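Beta-hydroxyacid dehydrogenase, 3-hydroxyisobutyrate dehydrogenase (Saccharomonospora xinjiangensis XJ-54, PDB 6GRL) is an S-selective imine reductase linked to reductive amination, an oxidoreductase of the HIBADH-related family that probably uses NADPH as its cofactor. Local coordinates at residues 99-103 / 104-108; 196-199 / 200-203; 296-299 / 300-303; 205-209 / 210-214; 92-95 / 96-99. One frame throughout, in Å; residues are numbered along the deposited sequence.

Overall arrangement
All five local contacts vary one backbone rule, a carbonyl taken up three to five residues on. Contacts 1 and 5 share Ser99 and cover the link from helix 87-95 to strand 105-108 in the nucleotide-binding domain; contact 1 is partly buried, contact 5 at the surface. About 44 Å from either, centre to centre, contact 2 lies within helix 181-209, and contact 4 ends that helix; both are surface contacts. Contact 3, partly buried, closes the modelled chain. Apolar packing marks contacts 1 and 4; a hydroxyl adds to the grip on a carbonyl in contact 2 and, by a doubtfully short bond, in contact 5, while in contact 3 a threonine hydroxyl lies over a phenyl face.

Contact 1. Residues 99-103 / 104-108; sequences SSLAG and KVLVN
Lys104 N donates to Leu101 O at 3.1 Å, from above the carbonyl plane, and so closes a type II beta turn whose two central residues are Ala102 and Gly103. Gly103 adopts the positive phi (80°) that this turn places at its third position. One residue earlier, Ser100 OG accepts from Ala102 N at 3.2 Å in an ST turn that overlaps the beta turn. The Lys104 side chain doubles back over this backbone. With CG set beside its own N, CB lies 3.3 Å from Leu101 O. The lysine and leucine side chains cross at about a right angle, Lys104 CD meeting Leu101 CD2 at 3.8 Å, and Lys104 CE comes within 3.4 Å of Ser100 O. A final bend at chi4 (-70°) turns the ammonium group to the carbonyls of Val74 and Ser77, both of which accept hydrogen bonds from NZ. A leucine in its place would probably leave those two carbonyls without their charged donor. On the buried side, Leu101 CD1 and Leu106 CD1 approach to 4.2 Å, and both leucines rest on Trp123 of helix 114-126. Strand 105-108, paired between strands 79-82 and 130-137, thus starts straight from a tight turn, an entry into one of the parallel inner strands of a Rossmann-type nucleotide-binding domain.

Contact 2. Residues 196-199 / 200-203; sequences LLIG and FLHT
Ile198 and His202, one helical turn apart, lie obliquely across each other within helix 181-209. The isoleucine has CG1 anti to its N (chi1 -170°), which carries that branch to the imidazole: CG1 is 3.6 Å from His202 NE2, and CD1 also reaches this nitrogen. The ring bends back over the previous turn as well, with His202 CD2 3.1 Å from Ile198 O, the carbonyl that receives the nearly straight bond from His202 N (170°). An alanine at this histidine would probably uncover the Ile198 branch and one side of its carbonyl. Phe200 is turned quite differently. Leu197 O lies at the edge of its ring, near the ring plane and 4.1 Å from Phe200 CD2, while the ring runs on to Ala218 and Val221 of helix 214-225. Thr203 faces backwards: its OG1, placed beside its own N (chi1 -54°), donates to Gly199 O at 2.7 Å. Thr203 N also donates to Gly199 O, at 3.0 Å, and the two donors arrive from opposite faces of the carbonyl plane. Backbone bonds and a doubly gripped carbonyl therefore hold this turn, with little apolar packing along it. Leu196, Leu197, Ile198 and Leu201 stay exposed in the single chain, an apolar surface consistent with the subunit-covered interdomain helix of related imine reductases.

Contact 3. Residues 296-299 / 300-303; sequences SSLF and ELLT
Across the join between Phe299 and Glu300 the backbone coils tightly in 3-10 fashion, with Glu300 N bonded to Ser297 O (3.1 Å) and Leu301 N to Leu298 O (3.0 Å), both three residues back and both from above the carbonyl plane. Leu302 N divides weak bonds between Leu298 O and Phe299 O, and Thr303 N then makes a sound four-residue bond to Phe299 O (3.0 Å, 177°), nearly along the C=O axis, as the coil passes into a short, weakly bonded helix near the end of the modelled chain. The side chains of Phe299 and Thr303 meet too. Thr303 OG1 sits over one face of the phenyl ring, 3.0 Å from Phe299 CE2, a tight approach, and CG2 is 4.0 Å from CZ of the same ring. The torsion explains the overlap: chi1 of 72° wedges OG1 between the threonine's own N and carbonyl carbon, facing back along the turn. Glu300 CB and CG lie beside Ser297 O, CB at 3.4 Å; the bend at chi2 then turns the carboxylate, whose OE2 is bonded to Tyr244 OH. Away from the ring, Leu298 CD2 and Leu301 CD1 stand 4.4 Å apart. Ser297 OG is bonded to Gly294 O. The coil is lodged between two helices of the C-terminal domain: Ser296 and Phe299 press on helix 229-241, while Leu298, Ser297 and Glu300 lie against helix 273-287.

Contact 4. Residues 205-209 / 210-214; sequences SVVHA and EGVEV
Val207 and Val212 pack together across a Schellman motif that ends helix 181-209. Both of its defining bonds are present: Val212 N reaches five residues back to Val207 O at 2.9 Å, and Gly211 N reaches three back to His208 O at 3.1 Å. Gly211 makes the reversal with a positive phi (87°), a conformation in which a CB would collide with the carbonyl oxygen of Glu210. Glu210 N adds weak bonds to Val206 O and Val207 O. The firm part of the contact is the apolar clasp that often accompanies this motif: Val207 CB and Val212 CB approach to 3.7 Å, and Val212 CB also lies 3.3 Å from Val207 O, shielding the carbonyl that its own N binds. Phe217 of helix 214-225 touches both valines, so the clasp is seated on the next helix. Val214 CG1 touches Val207 CG2 at 4.2 Å, bridging the valine pair and the His208 side, which is looser and more open. His208, with CG anti to its N (chi1 -175°), offers its ring edge to Val214, and otherwise the pair meets only where His208 CB stands 4.0 Å from Val214 CG1. Glu210 folds at chi2 and points its carboxylate away from the turn, to a hydrogen bond with His264 of helix 251-267. Further on, Glu213 occupies the N-cap position of helix 214-225. Its carboxylate divides the task: Glu213 OE1 accepts a hydrogen bond from Ala216 N, and Glu213 OE2 a weak one from Glu215 N.

Contact 5. Residues 92-95 / 96-99; sequences EVLG and SVTS
With chi1 near 63°, Ser96 sets OG between its own N and carbonyl carbon, where the hydroxyl turns back on Val93 O as donor. The separation of Ser96 OG and Val93 O, 2.5 Å, is very short, and its exact value is best treated with caution. Ser96 N shares the same acceptor at 3.1 Å, coming from above the carbonyl plane, so Val93 O appears to take both the N-H and, at a doubtful distance, the hydroxyl of Ser96. A second, weak bond links Ser96 N to Glu92 O. One residue on, Val97 N donates to Leu94 O at 3.2 Å, again from above that carbonyl's plane. The valine's chi1 of 176° leaves CG2 beside its own N, and this methyl hangs over the last turn: Val97 CG2 is 3.5 Å from Leu94 O and 4.4 Å from Leu94 CD2. The contact lies where the chain leaves helix 87-95 on the way to strand 105-108. Helix 70-74 flanks it: Pro70 touches Val93 and Ser96, Val97 leans on Asp71, and Asp71 OD1 accepts from both Thr98 N and Ser99 N.

Contact 1. Residues 99-103 / 104-108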
loop_
_atom_site.group_PDB
_atom_site.type_symbol
_atom_site.label_atom_id
_atom_site.label_comp_id
_atom_site.label_asym_id
_atom_site.label_seq_id
_atom_site.Cartn_x
_atom_site.Cartn_y
_atom_site.Cartn_z
ATOM N N SER A 99 6.186 15.160 -26.642
ATOM C CA SER A 99 4.901 15.743 -26.986
ATOM C C SER A 99 4.290 16.447 -25.778
ATOM O O SER A 99 4.626 16.166 -24.625
ATOM C CB SER A 99 3.947 14.669 -27.507
ATOM O OG SER A 99 4.560 13.900 -28.528
ATOM N N SER A 100 3.378 17.373 -26.062
ATOM C CA SER A 100 2.719 18.126 -25.006
ATOM C C SER A 100 1.808 17.224 -24.183
ATOM O O SER A 100 1.081 16.387 -24.722
ATOM C CB SER A 100 1.911 19.278 -25.602
ATOM O OG SER A 100 1.093 19.892 -24.620
ATOM N N LEU A 101 1.859 17.396 -22.863
ATOM C CA LEU A 101 0.951 16.715 -21.949
ATOM C C LEU A 101 -0.098 17.658 -21.378
ATOM O O LEU A 101 -0.818 17.280 -20.447
ATOM C CB LEU A 101 1.738 16.052 -20.814
ATOM C CG LEU A 101 2.796 15.035 -21.246
ATOM C CD1 LEU A 101 3.603 14.563 -20.050
ATOM C CD2 LEU A 101 2.157 13.856 -21.965
ATOM N N ALA A 102 -0.201 18.874 -21.911
ATOM C CA ALA A 102 -1.141 19.850 -21.380
ATOM C C ALA A 102 -2.573 19.357 -21.534
ATOM O O ALA A 102 -2.966 18.866 -22.596
ATOM C CB ALA A 102 -0.966 21.193 -22.091
ATOM N N GLY A 103 -3.353 19.488 -20.463
ATOM C CA GLY A 103 -4.728 19.041 -20.466
ATOM C C GLY A 103 -4.921 17.558 -20.254
ATOM O O GLY A 103 -6.070 17.100 -20.221
ATOM N N LYS A 104 -3.845 16.792 -20.108
ATOM C CA LYS A 104 -3.953 15.361 -19.883
ATOM C C LYS A 104 -4.045 15.059 -18.389
ATOM O O LYS A 104 -3.815 15.915 -17.531
ATOM C CB LYS A 104 -2.760 14.628 -20.502
ATOM C CG LYS A 104 -2.693 14.718 -22.020
ATOM C CD LYS A 104 -1.598 13.819 -22.574
ATOM C CE LYS A 104 -1.357 14.068 -24.055
ATOM N NZ LYS A 104 -2.481 13.591 -24.912
ATOM N N VAL A 105 -4.401 13.815 -18.085
ATOM C CA VAL A 105 -4.457 13.306 -16.722
ATOM C C VAL A 105 -3.513 12.117 -16.652
ATOM O O VAL A 105 -3.690 11.138 -17.387
ATOM C CB VAL A 105 -5.884 12.904 -16.319
ATOM C CG1 VAL A 105 -5.884 12.249 -14.945
ATOM C CG2 VAL A 105 -6.810 14.114 -16.348
ATOM N N LEU A 106 -2.504 12.208 -15.790
ATOM C CA LEU A 106 -1.519 11.148 -15.624
ATOM C C LEU A 106 -1.822 10.399 -14.332
ATOM O O LEU A 106 -1.829 10.999 -13.252
ATOM C CB LEU A 106 -0.099 11.713 -15.594
ATOM C CG LEU A 106 0.301 12.687 -16.704
ATOM C CD1 LEU A 106 1.774 13.055 -16.574
ATOM C CD2 LEU A 106 0.005 12.110 -18.079
ATOM N N VAL A 107 -2.077 9.102 -14.445
ATOM C CA VAL A 107 -2.363 8.246 -13.300
ATOM C C VAL A 107 -1.206 7.268 -13.165
ATOM O O VAL A 107 -1.065 6.341 -13.972
ATOM C CB VAL A 107 -3.701 7.513 -13.453
ATOM C CG1 VAL A 107 -3.961 6.628 -12.239
ATOM C CG2 VAL A 107 -4.830 8.510 -13.634
ATOM N N ASN A 108 -0.381 7.465 -12.142
ATOM C CA ASN A 108 0.800 6.640 -11.914
ATOM C C ASN A 108 0.453 5.555 -10.900
ATOM O O ASN A 108 0.163 5.850 -9.736
ATOM C CB ASN A 108 1.973 7.490 -11.431
ATOM C CG ASN A 108 3.258 6.693 -11.294
ATOM O OD1 ASN A 108 3.360 5.565 -11.781
ATOM N ND2 ASN A 108 4.246 7.277 -10.629
#

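Contact 2. Residues 196-199 / 200-203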
loop_
_atom_site.group_PDB
_atom_site.type_symbol
_atom_site.label_atom_id
_atom_site.label_comp_id
_atom_site.label_asym_id
_atom_site.label_seq_id
_atom_site.Cartn_x
_atom_site.Cartn_y
_atom_site.Cartn_z
ATOM N N LEU A 196 4.226 -7.848 11.924
ATOM C CA LEU A 196 3.471 -9.024 12.341
ATOM C C LEU A 196 4.203 -10.308 11.972
ATOM O O LEU A 196 4.268 -11.250 12.772
ATOM C CB LEU A 196 2.082 -8.990 11.695
ATOM C CG LEU A 196 1.000 -10.022 12.028
ATOM C CD1 LEU A 196 -0.369 -9.409 11.790
ATOM C CD2 LEU A 196 1.150 -11.290 11.202
ATOM N N LEU A 197 4.765 -10.361 10.763
ATOM C CA LEU A 197 5.310 -11.615 10.254
ATOM C C LEU A 197 6.617 -11.985 10.944
ATOM O O LEU A 197 6.864 -13.167 11.216
ATOM C CB LEU A 197 5.502 -11.523 8.741
ATOM C CG LEU A 197 4.224 -11.552 7.900
ATOM C CD1 LEU A 197 4.527 -11.172 6.462
ATOM C CD2 LEU A 197 3.555 -12.914 7.970
ATOM N N ILE A 198 7.471 -11.002 11.235
ATOM C CA ILE A 198 8.724 -11.319 11.916
ATOM C C ILE A 198 8.463 -11.660 13.379
ATOM O O ILE A 198 9.114 -12.544 13.949
ATOM C CB ILE A 198 9.744 -10.174 11.758
ATOM C CG1 ILE A 198 11.122 -10.616 12.260
ATOM C CG2 ILE A 198 9.297 -8.917 12.489
ATOM C CD1 ILE A 198 11.688 -11.820 11.533
ATOM N N GLY A 199 7.499 -10.984 14.010
ATOM C CA GLY A 199 7.080 -11.397 15.337
ATOM C C GLY A 199 6.487 -12.790 15.339
ATOM O O GLY A 199 6.661 -13.544 16.300
ATOM N N PHE A 200 5.798 -13.155 14.257
ATOM C CA PHE A 200 5.259 -14.503 14.116
ATOM C C PHE A 200 6.376 -15.539 14.082
ATOM O O PHE A 200 6.305 -16.569 14.763
ATOM C CB PHE A 200 4.398 -14.570 12.852
ATOM C CG PHE A 200 4.030 -15.962 12.427
ATOM C CD1 PHE A 200 3.186 -16.740 13.202
ATOM C CD2 PHE A 200 4.508 -16.481 11.235
ATOM C CE1 PHE A 200 2.839 -18.018 12.804
ATOM C CE2 PHE A 200 4.164 -17.757 10.831
ATOM C CZ PHE A 200 3.328 -18.526 11.617
ATOM N N LEU A 201 7.430 -15.276 13.302
ATOM C CA LEU A 201 8.538 -16.222 13.215
ATOM C C LEU A 201 9.233 -16.389 14.561
ATOM O O LEU A 201 9.538 -17.514 14.974
ATOM C CB LEU A 201 9.539 -15.769 12.153
ATOM C CG LEU A 201 9.094 -15.859 10.693
ATOM C CD1 LEU A 201 10.287 -15.667 9.768
ATOM C CD2 LEU A 201 8.397 -17.183 10.413
ATOM N N HIS A 202 9.498 -15.282 15.259
ATOM C CA HIS A 202 10.129 -15.378 16.571
ATOM C C HIS A 202 9.250 -16.127 17.564
ATOM O O HIS A 202 9.765 -16.850 18.424
ATOM C CB HIS A 202 10.465 -13.982 17.100
ATOM C CG HIS A 202 11.519 -13.274 16.306
ATOM N ND1 HIS A 202 12.705 -13.875 15.941
ATOM C CD2 HIS A 202 11.568 -12.014 15.813
ATOM C CE1 HIS A 202 13.437 -13.017 15.253
ATOM N NE2 HIS A 202 12.770 -11.880 15.162
ATOM N N THR A 203 7.928 -15.972 17.460
ATOM C CA THR A 203 7.027 -16.736 18.317
ATOM C C THR A 203 7.121 -18.228 18.018
ATOM O O THR A 203 7.082 -19.057 18.935
ATOM C CB THR A 203 5.591 -16.240 18.141
ATOM O OG1 THR A 203 5.545 -14.825 18.370
ATOM C CG2 THR A 203 4.658 -16.933 19.123
#

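Contact 3. Residues 296-299 / 300-303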
loop_
_atom_site.group_PDB
_atom_site.type_symbol
_atom_site.label_atom_id
_atom_site.label_comp_id
_atom_site.label_asym_id
_atom_site.label_seq_id
_atom_site.Cartn_x
_atom_site.Cartn_y
_atom_site.Cartn_z
ATOM N N SER A 296 -2.117 1.442 24.551
ATOM C CA SER A 296 -2.177 2.510 23.560
ATOM C C SER A 296 -1.510 3.786 24.060
ATOM O O SER A 296 -1.039 4.595 23.253
ATOM C CB SER A 296 -3.629 2.786 23.170
ATOM O OG SER A 296 -4.384 3.227 24.284
ATOM N N SER A 297 -1.445 3.975 25.380
ATOM C CA SER A 297 -0.825 5.173 25.934
ATOM C C SER A 297 0.683 5.202 25.717
ATOM O O SER A 297 1.291 6.271 25.834
ATOM C CB SER A 297 -1.137 5.288 27.427
ATOM O OG SER A 297 -0.434 4.310 28.174
ATOM N N LEU A 298 1.299 4.059 25.406
ATOM C CA LEU A 298 2.725 4.046 25.108
ATOM C C LEU A 298 3.051 4.846 23.854
ATOM O O LEU A 298 4.213 5.217 23.652
ATOM C CB LEU A 298 3.219 2.607 24.955
ATOM C CG LEU A 298 2.983 1.705 26.170
ATOM C CD1 LEU A 298 3.467 0.289 25.895
ATOM C CD2 LEU A 298 3.654 2.275 27.415
ATOM N N PHE A 299 2.051 5.119 23.012
ATOM C CA PHE A 299 2.271 5.953 21.836
ATOM C C PHE A 299 2.739 7.350 22.222
ATOM O O PHE A 299 3.445 8.003 21.445
ATOM C CB PHE A 299 0.989 6.028 21.008
ATOM C CG PHE A 299 1.176 6.645 19.655
ATOM C CD1 PHE A 299 1.877 5.977 18.666
ATOM C CD2 PHE A 299 0.644 7.891 19.369
ATOM C CE1 PHE A 299 2.050 6.546 17.416
ATOM C CE2 PHE A 299 0.807 8.462 18.121
ATOM C CZ PHE A 299 1.513 7.789 17.143
ATOM N N GLU A 300 2.364 7.820 23.415
ATOM C CA GLU A 300 2.810 9.134 23.865
ATOM C C GLU A 300 4.318 9.175 24.076
ATOM O O GLU A 300 4.925 10.248 23.985
ATOM C CB GLU A 300 2.085 9.522 25.154
ATOM C CG GLU A 300 0.580 9.658 25.000
ATOM C CD GLU A 300 0.186 10.830 24.123
ATOM O OE1 GLU A 300 0.861 11.879 24.188
ATOM O OE2 GLU A 300 -0.799 10.701 23.367
ATOM N N LEU A 301 4.937 8.025 24.356
ATOM C CA LEU A 301 6.382 7.966 24.524
ATOM C C LEU A 301 7.123 7.876 23.198
ATOM O O LEU A 301 8.294 8.266 23.130
ATOM C CB LEU A 301 6.764 6.772 25.403
ATOM C CG LEU A 301 6.366 6.855 26.877
ATOM C CD1 LEU A 301 6.667 5.542 27.580
ATOM C CD2 LEU A 301 7.084 8.010 27.556
ATOM N N LEU A 302 6.471 7.373 22.150
ATOM C CA LEU A 302 7.095 7.234 20.841
ATOM C C LEU A 302 6.976 8.505 20.010
ATOM O O LEU A 302 7.940 8.903 19.347
ATOM C CB LEU A 302 6.473 6.057 20.087
ATOM C CG LEU A 302 6.593 4.696 20.774
ATOM C CD1 LEU A 302 5.766 3.653 20.039
ATOM C CD2 LEU A 302 8.049 4.267 20.863
ATOM N N THR A 303 5.809 9.140 20.019
ATOM C CA THR A 303 5.619 10.407 19.319
ATOM C C THR A 303 4.941 11.428 20.228
ATOM O O THR A 303 3.783 11.261 20.610
ATOM C CB THR A 303 4.776 10.239 18.040
ATOM O OG1 THR A 303 3.409 10.001 18.394
ATOM C CG2 THR A 303 5.289 9.087 17.197
#

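Contact 4. Residues 205-209 / 210-214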
loop_
_atom_site.group_PDB
_atom_site.type_symbol
_atom_site.label_atom_id
_atom_site.label_comp_id
_atom_site.label_asym_id
_atom_site.label_seq_id
_atom_site.Cartn_x
_atom_site.Cartn_y
_atom_site.Cartn_z
ATOM N N SER A 205 9.789 -19.654 17.041
ATOM C CA SER A 205 11.047 -20.058 17.659
ATOM C C SER A 205 10.848 -20.426 19.125
ATOM O O SER A 205 11.469 -21.372 19.625
ATOM C CB SER A 205 12.083 -18.940 17.528
ATOM O OG SER A 205 12.376 -18.668 16.169
ATOM N N VAL A 206 9.981 -19.694 19.826
ATOM C CA VAL A 206 9.743 -19.978 21.239
ATOM C C VAL A 206 9.102 -21.351 21.408
ATOM O O VAL A 206 9.558 -22.170 22.214
ATOM C CB VAL A 206 8.879 -18.874 21.875
ATOM C CG1 VAL A 206 8.432 -19.291 23.268
ATOM C CG2 VAL A 206 9.648 -17.564 21.933
ATOM N N VAL A 207 8.038 -21.625 20.649
ATOM C CA VAL A 207 7.320 -22.883 20.841
ATOM C C VAL A 207 8.132 -24.060 20.321
ATOM O O VAL A 207 7.994 -25.183 20.820
ATOM C CB VAL A 207 5.927 -22.824 20.185
ATOM C CG1 VAL A 207 5.132 -21.663 20.742
ATOM C CG2 VAL A 207 6.040 -22.724 18.671
ATOM N N HIS A 208 8.988 -23.837 19.320
ATOM C CA HIS A 208 9.825 -24.922 18.822
ATOM C C HIS A 208 10.835 -25.361 19.874
ATOM O O HIS A 208 11.093 -26.560 20.033
ATOM C CB HIS A 208 10.535 -24.500 17.537
ATOM C CG HIS A 208 11.319 -25.601 16.894
ATOM N ND1 HIS A 208 12.662 -25.796 17.132
ATOM C CD2 HIS A 208 10.943 -26.576 16.034
ATOM C CE1 HIS A 208 13.083 -26.839 16.438
ATOM N NE2 HIS A 208 12.060 -27.330 15.764
ATOM N N ALA A 209 11.412 -24.405 20.606
ATOM C CA ALA A 209 12.335 -24.744 21.680
ATOM C C ALA A 209 11.650 -25.506 22.805
ATOM O O ALA A 209 12.329 -26.176 23.590
ATOM C CB ALA A 209 12.990 -23.476 22.231
ATOM N N GLU A 210 10.324 -25.419 22.899
ATOM C CA GLU A 210 9.560 -26.128 23.914
ATOM C C GLU A 210 9.005 -27.458 23.419
ATOM O O GLU A 210 8.321 -28.147 24.182
ATOM C CB GLU A 210 8.409 -25.250 24.415
ATOM C CG GLU A 210 8.830 -24.088 25.306
ATOM C CD GLU A 210 9.176 -24.524 26.721
ATOM O OE1 GLU A 210 9.077 -25.732 27.021
ATOM O OE2 GLU A 210 9.525 -23.650 27.543
ATOM N N GLY A 211 9.276 -27.830 22.171
ATOM C CA GLY A 211 8.801 -29.090 21.634
ATOM C C GLY A 211 7.423 -29.053 21.019
ATOM O O GLY A 211 6.823 -30.116 20.817
ATOM N N VAL A 212 6.899 -27.871 20.714
ATOM C CA VAL A 212 5.572 -27.726 20.128
ATOM C C VAL A 212 5.688 -27.795 18.613
ATOM O O VAL A 212 6.607 -27.219 18.018
ATOM C CB VAL A 212 4.921 -26.404 20.577
ATOM C CG1 VAL A 212 3.546 -26.237 19.944
ATOM C CG2 VAL A 212 4.827 -26.346 22.093
ATOM N N GLU A 213 4.758 -28.510 17.983
ATOM C CA GLU A 213 4.712 -28.570 16.529
ATOM C C GLU A 213 4.328 -27.201 15.980
ATOM O O GLU A 213 3.299 -26.636 16.366
ATOM C CB GLU A 213 3.720 -29.637 16.075
ATOM C CG GLU A 213 4.031 -30.211 14.706
ATOM C CD GLU A 213 3.346 -29.452 13.591
ATOM O OE1 GLU A 213 2.167 -29.076 13.764
ATOM O OE2 GLU A 213 3.990 -29.219 12.546
ATOM N N VAL A 214 5.153 -26.666 15.077
ATOM C CA VAL A 214 4.980 -25.281 14.651
ATOM C C VAL A 214 3.802 -25.131 13.698
ATOM O O VAL A 214 3.131 -24.091 13.693
ATOM C CB VAL A 214 6.284 -24.753 14.025
ATOM C CG1 VAL A 214 7.350 -24.583 15.095
ATOM C CG2 VAL A 214 6.768 -25.689 12.927
#

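Contact 5. Residues 92-95 / 96-99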
loop_
_atom_site.group_PDB
_atom_site.type_symbol
_atom_site.label_atom_id
_atom_site.label_comp_id
_atom_site.label_asym_id
_atom_site.label_seq_id
_atom_site.Cartn_x
_atom_site.Cartn_y
_atom_site.Cartn_z
ATOM N N GLU A 92 12.588 7.275 -16.760
ATOM C CA GLU A 92 13.157 7.061 -18.085
ATOM C C GLU A 92 12.094 7.164 -19.173
ATOM O O GLU A 92 12.337 7.756 -20.231
ATOM C CB GLU A 92 13.852 5.701 -18.142
ATOM C CG GLU A 92 14.560 5.423 -19.457
ATOM C CD GLU A 92 15.348 4.130 -19.431
ATOM O OE1 GLU A 92 15.323 3.437 -18.392
ATOM O OE2 GLU A 92 15.995 3.806 -20.448
ATOM N N VAL A 93 10.910 6.598 -18.932
ATOM C CA VAL A 93 9.870 6.588 -19.956
ATOM C C VAL A 93 9.282 7.983 -20.136
ATOM O O VAL A 93 9.166 8.486 -21.260
ATOM C CB VAL A 93 8.783 5.555 -19.608
ATOM C CG1 VAL A 93 7.580 5.712 -20.528
ATOM C CG2 VAL A 93 9.349 4.147 -19.705
ATOM N N LEU A 94 8.900 8.629 -19.033
ATOM C CA LEU A 94 8.329 9.968 -19.136
ATOM C C LEU A 94 9.361 10.988 -19.597
ATOM O O LEU A 94 9.002 11.992 -20.222
ATOM C CB LEU A 94 7.720 10.386 -17.799
ATOM C CG LEU A 94 6.457 9.621 -17.399
ATOM C CD1 LEU A 94 5.887 10.170 -16.106
ATOM C CD2 LEU A 94 5.422 9.671 -18.512
ATOM N N GLY A 95 10.642 10.752 -19.304
ATOM C CA GLY A 95 11.688 11.630 -19.798
ATOM C C GLY A 95 11.866 11.584 -21.300
ATOM O O GLY A 95 12.378 12.546 -21.883
ATOM N N SER A 96 11.458 10.489 -21.938
ATOM C CA SER A 96 11.538 10.346 -23.385
ATOM C C SER A 96 10.365 10.992 -24.109
ATOM O O SER A 96 10.321 10.952 -25.344
ATOM C CB SER A 96 11.619 8.864 -23.760
ATOM O OG SER A 96 10.442 8.177 -23.365
ATOM N N VAL A 97 9.423 11.579 -23.379
ATOM C CA VAL A 97 8.247 12.194 -23.985
ATOM C C VAL A 97 8.624 13.580 -24.491
ATOM O O VAL A 97 9.126 14.415 -23.731
ATOM C CB VAL A 97 7.086 12.265 -22.984
ATOM C CG1 VAL A 97 5.902 13.001 -23.592
ATOM C CG2 VAL A 97 6.682 10.867 -22.539
ATOM N N THR A 98 8.387 13.826 -25.777
ATOM C CA THR A 98 8.619 15.130 -26.378
ATOM C C THR A 98 7.327 15.827 -26.777
ATOM O O THR A 98 7.369 16.985 -27.208
ATOM C CB THR A 98 9.535 14.998 -27.600
ATOM O OG1 THR A 98 8.833 14.339 -28.660
ATOM C CG2 THR A 98 10.776 14.192 -27.245
ATOM N N SER A 99 6.186 15.160 -26.642
ATOM C CA SER A 99 4.901 15.743 -26.986
ATOM C C SER A 99 4.290 16.447 -25.778
ATOM O O SER A 99 4.626 16.166 -24.625
ATOM C CB SER A 99 3.947 14.669 -27.507
ATOM O OG SER A 99 4.560 13.900 -28.528
#